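Local coordinates for hemin ABC transporter, periplasmic hemin-binding protein HutB (Vibrio cholerae, PDB 5KHL) that probably binds heme in the periplasm and hands it to an ABC transporter for uptake into the cell, at residues A[115-118]-A[119-123]; A[127-130]-A[131-134]; A[133-136]-A[137-141]; A[181-184]-A[185-188]. All coordinates share one frame; numbering follows the deposited sequence.

Contact 1: residues A[115-118]-A[119-123]; sequences DQIA and QITHT
Between Ala118 and Thr123 the backbone leaves helix 107-120 in a Schellman motif: His122 turns to a positive phi of 57°, and two bonds run back into the last turn. Thr121 N comes to Ile117 O at 2.8 Å, almost in line with the carbonyl. The same oxygen takes a second bond from the Thr121 hydroxyl, with OG1 2.9 Å from Ile117 O. That hydroxyl arrives from above the carbonyl plane, 43° out of it. It can do so because OG1 sits between the backbone N and the carbonyl carbon of its own residue (chi1 65°). Two donors from one residue thus grip one carbonyl. The hydroxyls are also chained, as Thr123 OG1 donates to Thr121 OG1 at 3.1 Å. CG2 of Thr121, beside its own backbone N, lies 4.0 Å from CG2 of Ile117. Ile117 also meets Ile120, their CD1 methyls 4.1 Å apart. Both isoleucines lean on Ile77 of strand 75-78, so this face of the helix packs on the parallel sheet. Asp115 instead forms a salt bridge with Lys131 of the next helix. The closing bond of the motif runs from Thr123 N to Ala118 O, 2.7 Å long, in the carbonyl plane on a lone pair.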
# COMPACT_ATOMS: atom_id res chain seq x y z
N ASP A 115 -14.49 4.19 6.79
CA ASP A 115 -15.67 5.02 7.05
C ASP A 115 -16.07 5.79 5.80
O ASP A 115 -17.25 5.86 5.46
CB ASP A 115 -15.42 6.02 8.19
CG ASP A 115 -15.54 5.40 9.55
OD1 ASP A 115 -14.97 5.99 10.48
OD2 ASP A 115 -16.20 4.35 9.71
N GLN A 116 -15.08 6.38 5.13
CA GLN A 116 -15.32 7.24 3.96
C GLN A 116 -15.98 6.45 2.85
O GLN A 116 -16.93 6.92 2.24
CB GLN A 116 -14.03 7.87 3.46
CG GLN A 116 -13.56 9.08 4.30
CD GLN A 116 -12.12 9.46 4.03
OE1 GLN A 116 -11.27 8.59 3.82
NE2 GLN A 116 -11.83 10.75 4.02
N ILE A 117 -15.51 5.22 2.63
CA ILE A 117 -16.06 4.34 1.60
C ILE A 117 -17.43 3.77 1.95
O ILE A 117 -18.35 3.77 1.12
CB ILE A 117 -15.11 3.15 1.30
CG1 ILE A 117 -13.77 3.63 0.72
CG2 ILE A 117 -15.79 2.14 0.38
CD1 ILE A 117 -13.89 4.88 -0.13
N ALA A 118 -17.55 3.25 3.18
CA ALA A 118 -18.82 2.70 3.68
C ALA A 118 -19.96 3.69 3.52
O ALA A 118 -21.10 3.32 3.19
CB ALA A 118 -18.68 2.29 5.14
N GLN A 119 -19.65 4.96 3.75
CA GLN A 119 -20.61 6.04 3.57
C GLN A 119 -21.03 6.25 2.09
O GLN A 119 -22.22 6.34 1.78
CB GLN A 119 -20.02 7.34 4.13
CG GLN A 119 -21.02 8.48 4.24
CD GLN A 119 -20.35 9.83 4.37
OE1 GLN A 119 -21.01 10.85 4.61
NE2 GLN A 119 -19.03 9.85 4.21
N ILE A 120 -20.05 6.31 1.19
CA ILE A 120 -20.32 6.53 -0.23
C ILE A 120 -21.10 5.36 -0.82
O ILE A 120 -22.06 5.56 -1.56
CB ILE A 120 -19.03 6.74 -1.04
CG1 ILE A 120 -18.24 7.93 -0.49
CG2 ILE A 120 -19.35 6.95 -2.53
CD1 ILE A 120 -16.72 7.83 -0.72
N THR A 121 -20.69 4.15 -0.45
CA THR A 121 -21.28 2.93 -1.00
C THR A 121 -22.48 2.43 -0.19
O THR A 121 -23.05 1.38 -0.50
CB THR A 121 -20.23 1.82 -1.09
OG1 THR A 121 -19.80 1.47 0.23
CG2 THR A 121 -19.04 2.30 -1.91
N HIS A 122 -22.85 3.19 0.84
CA HIS A 122 -23.99 2.88 1.69
C HIS A 122 -23.90 1.50 2.32
O HIS A 122 -24.90 0.77 2.39
CB HIS A 122 -25.28 3.02 0.88
CG HIS A 122 -25.38 4.30 0.12
ND1 HIS A 122 -25.48 5.53 0.74
CD2 HIS A 122 -25.40 4.55 -1.21
CE1 HIS A 122 -25.56 6.48 -0.18
NE2 HIS A 122 -25.51 5.91 -1.37
N THR A 123 -22.71 1.14 2.77
CA THR A 123 -22.52 -0.13 3.47
C THR A 123 -21.99 0.10 4.89
O THR A 123 -21.17 -0.68 5.39
CB THR A 123 -21.55 -1.06 2.70
OG1 THR A 123 -20.26 -0.45 2.61
CG2 THR A 123 -22.07 -1.35 1.29

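Contact 2: residues A[127-130]-A[131-134]; sequences AQKL and KENV
Lys129 and Glu132 reach toward each other at an angle on helix 125-143, forming an i to i+3 salt bridge on its exposed side. The bridge is long, with Lys129 NZ 3.8 Å from Glu132 OE1. The aliphatic part of the lysine comes closer, as its CD lies 3.4 Å from the same Glu132 OE1. Lys129 is bent at its second torsion (chi2 -53°), which folds the chain toward the carboxylate. Glu132 runs back along the previous turn, its CG 3.0 Å from Gln128 O. One residue earlier, and so on a neighbouring flank, Gln128 and Lys131 lie side by side and point the same way. Gln128 OE1 rests 3.5 Å from Lys131 CE, so the amide oxygen meets the methylene next to the ammonium. The ammonium itself goes to Asp115 of helix 107-120 in a salt bridge. Lys131 also rests on Leu111 and Ile114 of that helix, while Val134 packs on helix 256-269. One side, with Lys131 and Val134, thus meets neighbouring helices; Lys129 and Glu132 lie on the exposed side. Beneath the side chains the i to i+4 backbone ladder continues, and Lys131 N meets Ala127 O at 2.6 Å.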
# COMPACT_ATOMS: atom_id res chain seq x y z
N ALA A 127 -19.22 -1.61 8.28
CA ALA A 127 -18.04 -0.83 8.64
C ALA A 127 -17.47 -1.32 9.95
O ALA A 127 -16.29 -1.67 10.03
CB ALA A 127 -18.37 0.65 8.74
N GLN A 128 -18.33 -1.36 10.97
CA GLN A 128 -17.89 -1.74 12.30
C GLN A 128 -17.26 -3.11 12.28
O GLN A 128 -16.13 -3.27 12.75
CB GLN A 128 -19.05 -1.68 13.30
CG GLN A 128 -19.10 -0.39 14.12
CD GLN A 128 -18.89 0.88 13.26
OE1 GLN A 128 -18.10 1.76 13.61
NE2 GLN A 128 -19.61 0.96 12.15
N LYS A 129 -17.94 -4.09 11.70
CA LYS A 129 -17.38 -5.43 11.68
C LYS A 129 -16.04 -5.49 10.94
O LYS A 129 -15.16 -6.25 11.34
CB LYS A 129 -18.38 -6.41 11.08
CG LYS A 129 -19.12 -7.22 12.15
CD LYS A 129 -18.12 -7.89 13.10
CE LYS A 129 -18.82 -8.73 14.16
NZ LYS A 129 -17.84 -9.69 14.79
N LEU A 130 -15.87 -4.68 9.90
CA LEU A 130 -14.60 -4.65 9.16
C LEU A 130 -13.53 -3.85 9.91
O LEU A 130 -12.36 -4.24 9.95
CB LEU A 130 -14.81 -4.09 7.75
CG LEU A 130 -13.51 -3.97 6.93
CD1 LEU A 130 -12.92 -5.33 6.62
CD2 LEU A 130 -13.71 -3.19 5.66
N LYS A 131 -13.91 -2.72 10.49
CA LYS A 131 -12.96 -1.96 11.29
C LYS A 131 -12.55 -2.80 12.48
O LYS A 131 -11.40 -2.77 12.91
CB LYS A 131 -13.55 -0.63 11.73
CG LYS A 131 -13.98 0.27 10.58
CD LYS A 131 -13.93 1.74 10.97
CE LYS A 131 -15.02 2.09 11.95
NZ LYS A 131 -14.94 3.52 12.26
N GLU A 132 -13.49 -3.59 12.98
CA GLU A 132 -13.22 -4.49 14.08
C GLU A 132 -12.21 -5.55 13.71
O GLU A 132 -11.30 -5.82 14.48
CB GLU A 132 -14.50 -5.16 14.58
CG GLU A 132 -15.32 -4.29 15.50
CD GLU A 132 -16.65 -4.92 15.82
OE1 GLU A 132 -16.74 -6.17 15.73
OE2 GLU A 132 -17.61 -4.18 16.14
N ASN A 133 -12.37 -6.18 12.55
CA ASN A 133 -11.38 -7.15 12.13
C ASN A 133 -10.04 -6.47 11.97
O ASN A 133 -9.00 -7.01 12.39
CB ASN A 133 -11.76 -7.85 10.83
CG ASN A 133 -10.75 -8.94 10.44
OD1 ASN A 133 -10.32 -9.02 9.29
ND2 ASN A 133 -10.37 -9.77 11.41
N VAL A 134 -10.06 -5.27 11.40
CA VAL A 134 -8.84 -4.52 11.18
C VAL A 134 -8.09 -4.29 12.48
O VAL A 134 -6.86 -4.48 12.55
CB VAL A 134 -9.11 -3.17 10.51
CG1 VAL A 134 -7.96 -2.22 10.75
CG2 VAL A 134 -9.34 -3.37 9.01

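Contact 3: residues A[133-136]-A[137-141]; sequences NVQQ and QINAL
Gln137 brings its amide across that of Asn133, one turn earlier on helix 125-143. The two amide planes are 29° apart. Gln137 NE2 lies 2.9 Å from Asn133 OD1, and its CG lies 3.4 Å from Asn133 O. Asn133 has CG opposite its backbone N (chi1 -177°), which carries the amide forward to meet the longer side chain. Gln137 takes the other course, with CG beside its own N, and is extended beyond it. The Gln137 side chain also touches Leu259 and Gln260 of helix 256-269. On another side of the helix Gln135 and Asn139 form a looser pair. Here CG of Gln135 is 4.0 Å from ND2 of Asn139, and the amide planes are turned 48° apart. Between these polar pairs runs an apolar strip. Ile138 CG1 abuts the oxygen end of the Val134 carbonyl, 3.0 Å from Val134 O, and Ile138 CD1 stands 4.2 Å from CG1 of Val134. Both residues are buried. Val134 meets helices 107-120 and 256-269, and Ile138 meets Leu259. The backbone bonds are regular, as in Gln137 N to Asn133 O at 2.8 Å and Ala140 N to Gln136 O at 2.7 Å. Side chains spaced i to i+4, amides on the more exposed flanks and buried Val134 and Ile138 facing other helices, are the pattern of an amphipathic helix.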
# COMPACT_ATOMS: atom_id res chain seq x y z
N ASN A 133 -12.37 -6.18 12.55
CA ASN A 133 -11.38 -7.15 12.13
C ASN A 133 -10.04 -6.47 11.97
O ASN A 133 -9.00 -7.01 12.39
CB ASN A 133 -11.76 -7.85 10.83
CG ASN A 133 -10.75 -8.94 10.44
OD1 ASN A 133 -10.32 -9.02 9.29
ND2 ASN A 133 -10.37 -9.77 11.41
N VAL A 134 -10.06 -5.27 11.40
CA VAL A 134 -8.84 -4.52 11.18
C VAL A 134 -8.09 -4.29 12.48
O VAL A 134 -6.86 -4.48 12.55
CB VAL A 134 -9.11 -3.17 10.51
CG1 VAL A 134 -7.96 -2.22 10.75
CG2 VAL A 134 -9.34 -3.37 9.01
N GLN A 135 -8.82 -3.91 13.52
CA GLN A 135 -8.21 -3.67 14.82
C GLN A 135 -7.73 -4.97 15.46
O GLN A 135 -6.61 -5.04 15.95
CB GLN A 135 -9.17 -2.92 15.76
CG GLN A 135 -8.44 -1.93 16.65
CD GLN A 135 -7.93 -0.70 15.89
OE1 GLN A 135 -8.72 0.07 15.36
NE2 GLN A 135 -6.62 -0.52 15.85
N GLN A 136 -8.57 -6.00 15.44
CA GLN A 136 -8.14 -7.35 15.87
C GLN A 136 -6.83 -7.81 15.23
O GLN A 136 -5.94 -8.27 15.95
CB GLN A 136 -9.21 -8.40 15.55
CG GLN A 136 -10.54 -8.23 16.26
CD GLN A 136 -11.45 -9.42 16.04
OE1 GLN A 136 -12.66 -9.35 16.26
NE2 GLN A 136 -10.86 -10.54 15.60
N GLN A 137 -6.70 -7.71 13.90
CA GLN A 137 -5.45 -8.11 13.25
C GLN A 137 -4.28 -7.30 13.78
O GLN A 137 -3.19 -7.83 13.94
CB GLN A 137 -5.50 -7.93 11.74
CG GLN A 137 -6.44 -8.82 11.01
CD GLN A 137 -6.53 -8.44 9.55
OE1 GLN A 137 -5.58 -8.61 8.79
NE2 GLN A 137 -7.67 -7.90 9.15
N ILE A 138 -4.54 -6.02 14.02
CA ILE A 138 -3.49 -5.10 14.44
C ILE A 138 -3.07 -5.45 15.85
O ILE A 138 -1.88 -5.47 16.16
CB ILE A 138 -3.95 -3.64 14.35
CG1 ILE A 138 -4.14 -3.26 12.87
CG2 ILE A 138 -2.97 -2.72 15.07
CD1 ILE A 138 -4.18 -1.78 12.54
N ASN A 139 -4.04 -5.79 16.69
CA ASN A 139 -3.77 -6.23 18.06
C ASN A 139 -3.06 -7.58 18.08
O ASN A 139 -2.08 -7.77 18.82
CB ASN A 139 -5.07 -6.29 18.87
CG ASN A 139 -5.64 -4.91 19.18
OD1 ASN A 139 -4.91 -3.98 19.54
ND2 ASN A 139 -6.95 -4.76 19.02
N ALA A 140 -3.54 -8.50 17.25
CA ALA A 140 -2.86 -9.79 17.05
C ALA A 140 -1.40 -9.60 16.62
O ALA A 140 -0.50 -10.25 17.16
CB ALA A 140 -3.60 -10.64 16.03
N LEU A 141 -1.15 -8.70 15.67
CA LEU A 141 0.22 -8.37 15.27
C LEU A 141 1.03 -7.76 16.43
O LEU A 141 2.16 -8.18 16.70
CB LEU A 141 0.21 -7.41 14.08
CG LEU A 141 0.10 -8.08 12.70
CD1 LEU A 141 -0.47 -7.12 11.67
CD2 LEU A 141 1.43 -8.64 12.22

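Contact 4: residues A[181-184]-A[185-188]; sequences AHNP and ASPS
Asn183 lies over Ser186 from its CB outward, at the start of a type I beta turn that runs from Asn183 to Ser186. Its CB is 3.8 Å from CB of Ser186. Its CG is set opposite the backbone N (chi1 179°), which brings the amide along the turn. From there the two branches part. OD1 accepts a weak bond from Ala185 N at 3.3 Å, and also touches the Ala185 methyl. ND2 passes 3.4 Å from CB of Ser186. Its hydrogens go outside the turn, to Asp173 of helix 171-178 and to the carbonyl of Ala166 on strand 164-166. The backbone carbonyl of Asn183 is held as well. Ser186 N donates to Asn183 O at 2.8 Å, coming from above the carbonyl plane, 47° out of it. Ser186 OG donates to the same Asn183 O at 3.0 Å and lies in that plane. A chi1 of 76° puts OG between its own N and carbonyl carbon and turns it back to Asn183 O. Pro184 takes the second position of the turn, where its ring suits the required phi. Pro187 follows the turn, with its CD 3.5 Å from Pro184 O. Asn183, Pro184 and Ala185 all rest on Leu153 of strand 152-156. The chemistry implies a turn closed by two donors of Ser186 on one carbonyl, with the Asn183 amide held mainly through ND2 and only weakly at OD1.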
# COMPACT_ATOMS: atom_id res chain seq x y z
N ALA A 181 8.91 -4.83 14.62
CA ALA A 181 10.32 -4.59 14.42
C ALA A 181 10.64 -3.10 14.60
O ALA A 181 9.73 -2.26 14.67
CB ALA A 181 10.76 -5.07 13.03
N HIS A 182 11.93 -2.79 14.72
CA HIS A 182 12.44 -1.43 14.56
C HIS A 182 12.73 -1.13 13.09
O HIS A 182 13.36 -1.93 12.40
CB HIS A 182 13.73 -1.21 15.35
CG HIS A 182 13.60 -1.43 16.83
ND1 HIS A 182 12.82 -0.62 17.63
CD2 HIS A 182 14.19 -2.33 17.65
CE1 HIS A 182 12.92 -1.04 18.88
NE2 HIS A 182 13.74 -2.06 18.92
N ASN A 183 12.29 0.03 12.63
CA ASN A 183 12.77 0.57 11.37
C ASN A 183 13.90 1.54 11.63
O ASN A 183 13.64 2.69 11.93
CB ASN A 183 11.66 1.28 10.60
CG ASN A 183 12.15 1.86 9.30
OD1 ASN A 183 13.21 1.46 8.79
ND2 ASN A 183 11.39 2.81 8.74
N PRO A 184 15.16 1.08 11.51
CA PRO A 184 16.31 1.91 11.87
C PRO A 184 16.35 3.24 11.12
O PRO A 184 16.90 4.24 11.60
CB PRO A 184 17.53 1.05 11.49
CG PRO A 184 16.99 -0.33 11.23
CD PRO A 184 15.55 -0.17 10.83
N ALA A 185 15.73 3.26 9.95
CA ALA A 185 15.66 4.47 9.15
C ALA A 185 14.63 5.49 9.64
O ALA A 185 14.72 6.66 9.28
CB ALA A 185 15.37 4.11 7.68
N SER A 186 13.65 5.05 10.44
CA SER A 186 12.42 5.86 10.70
C SER A 186 12.59 7.13 11.53
O SER A 186 11.80 8.06 11.37
CB SER A 186 11.32 4.99 11.35
OG SER A 186 11.53 4.73 12.73
N PRO A 187 13.57 7.19 12.43
CA PRO A 187 13.79 8.52 13.01
C PRO A 187 14.41 9.51 12.01
O PRO A 187 13.77 10.48 11.62
CB PRO A 187 14.74 8.24 14.18
CG PRO A 187 15.41 6.93 13.81
CD PRO A 187 14.36 6.14 13.11
N SER A 188 15.64 9.21 11.59
CA SER A 188 16.45 10.09 10.74
C SER A 188 15.90 10.39 9.35
O SER A 188 16.16 11.46 8.78
CB SER A 188 17.84 9.47 10.59
OG SER A 188 17.78 8.06 10.78

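From the N terminus, contact 1 comes first and ends helix 107-120 beside the parallel sheet. A short link leads into helix 125-143, where contact 2 and then contact 3 follow, with centres about 10 Å apart. Contacts 1 and 2 touch directly: besides their salt bridge, the methyls of Ala118 and Ala127 join the two helices. Contact 3 carries the helix onward along helix 256-269. Contact 4 follows in the loop before strand 192-194, against the mixed sheet, its centre about 34 Å from that of contact 1. Each contact joins consecutive residues, so none closes a long loop; contact 4 closes a tight turn. Contacts 2 and 3 overlap at Asn133 and Val134; otherwise the contacts follow in series, and none nests or crosses.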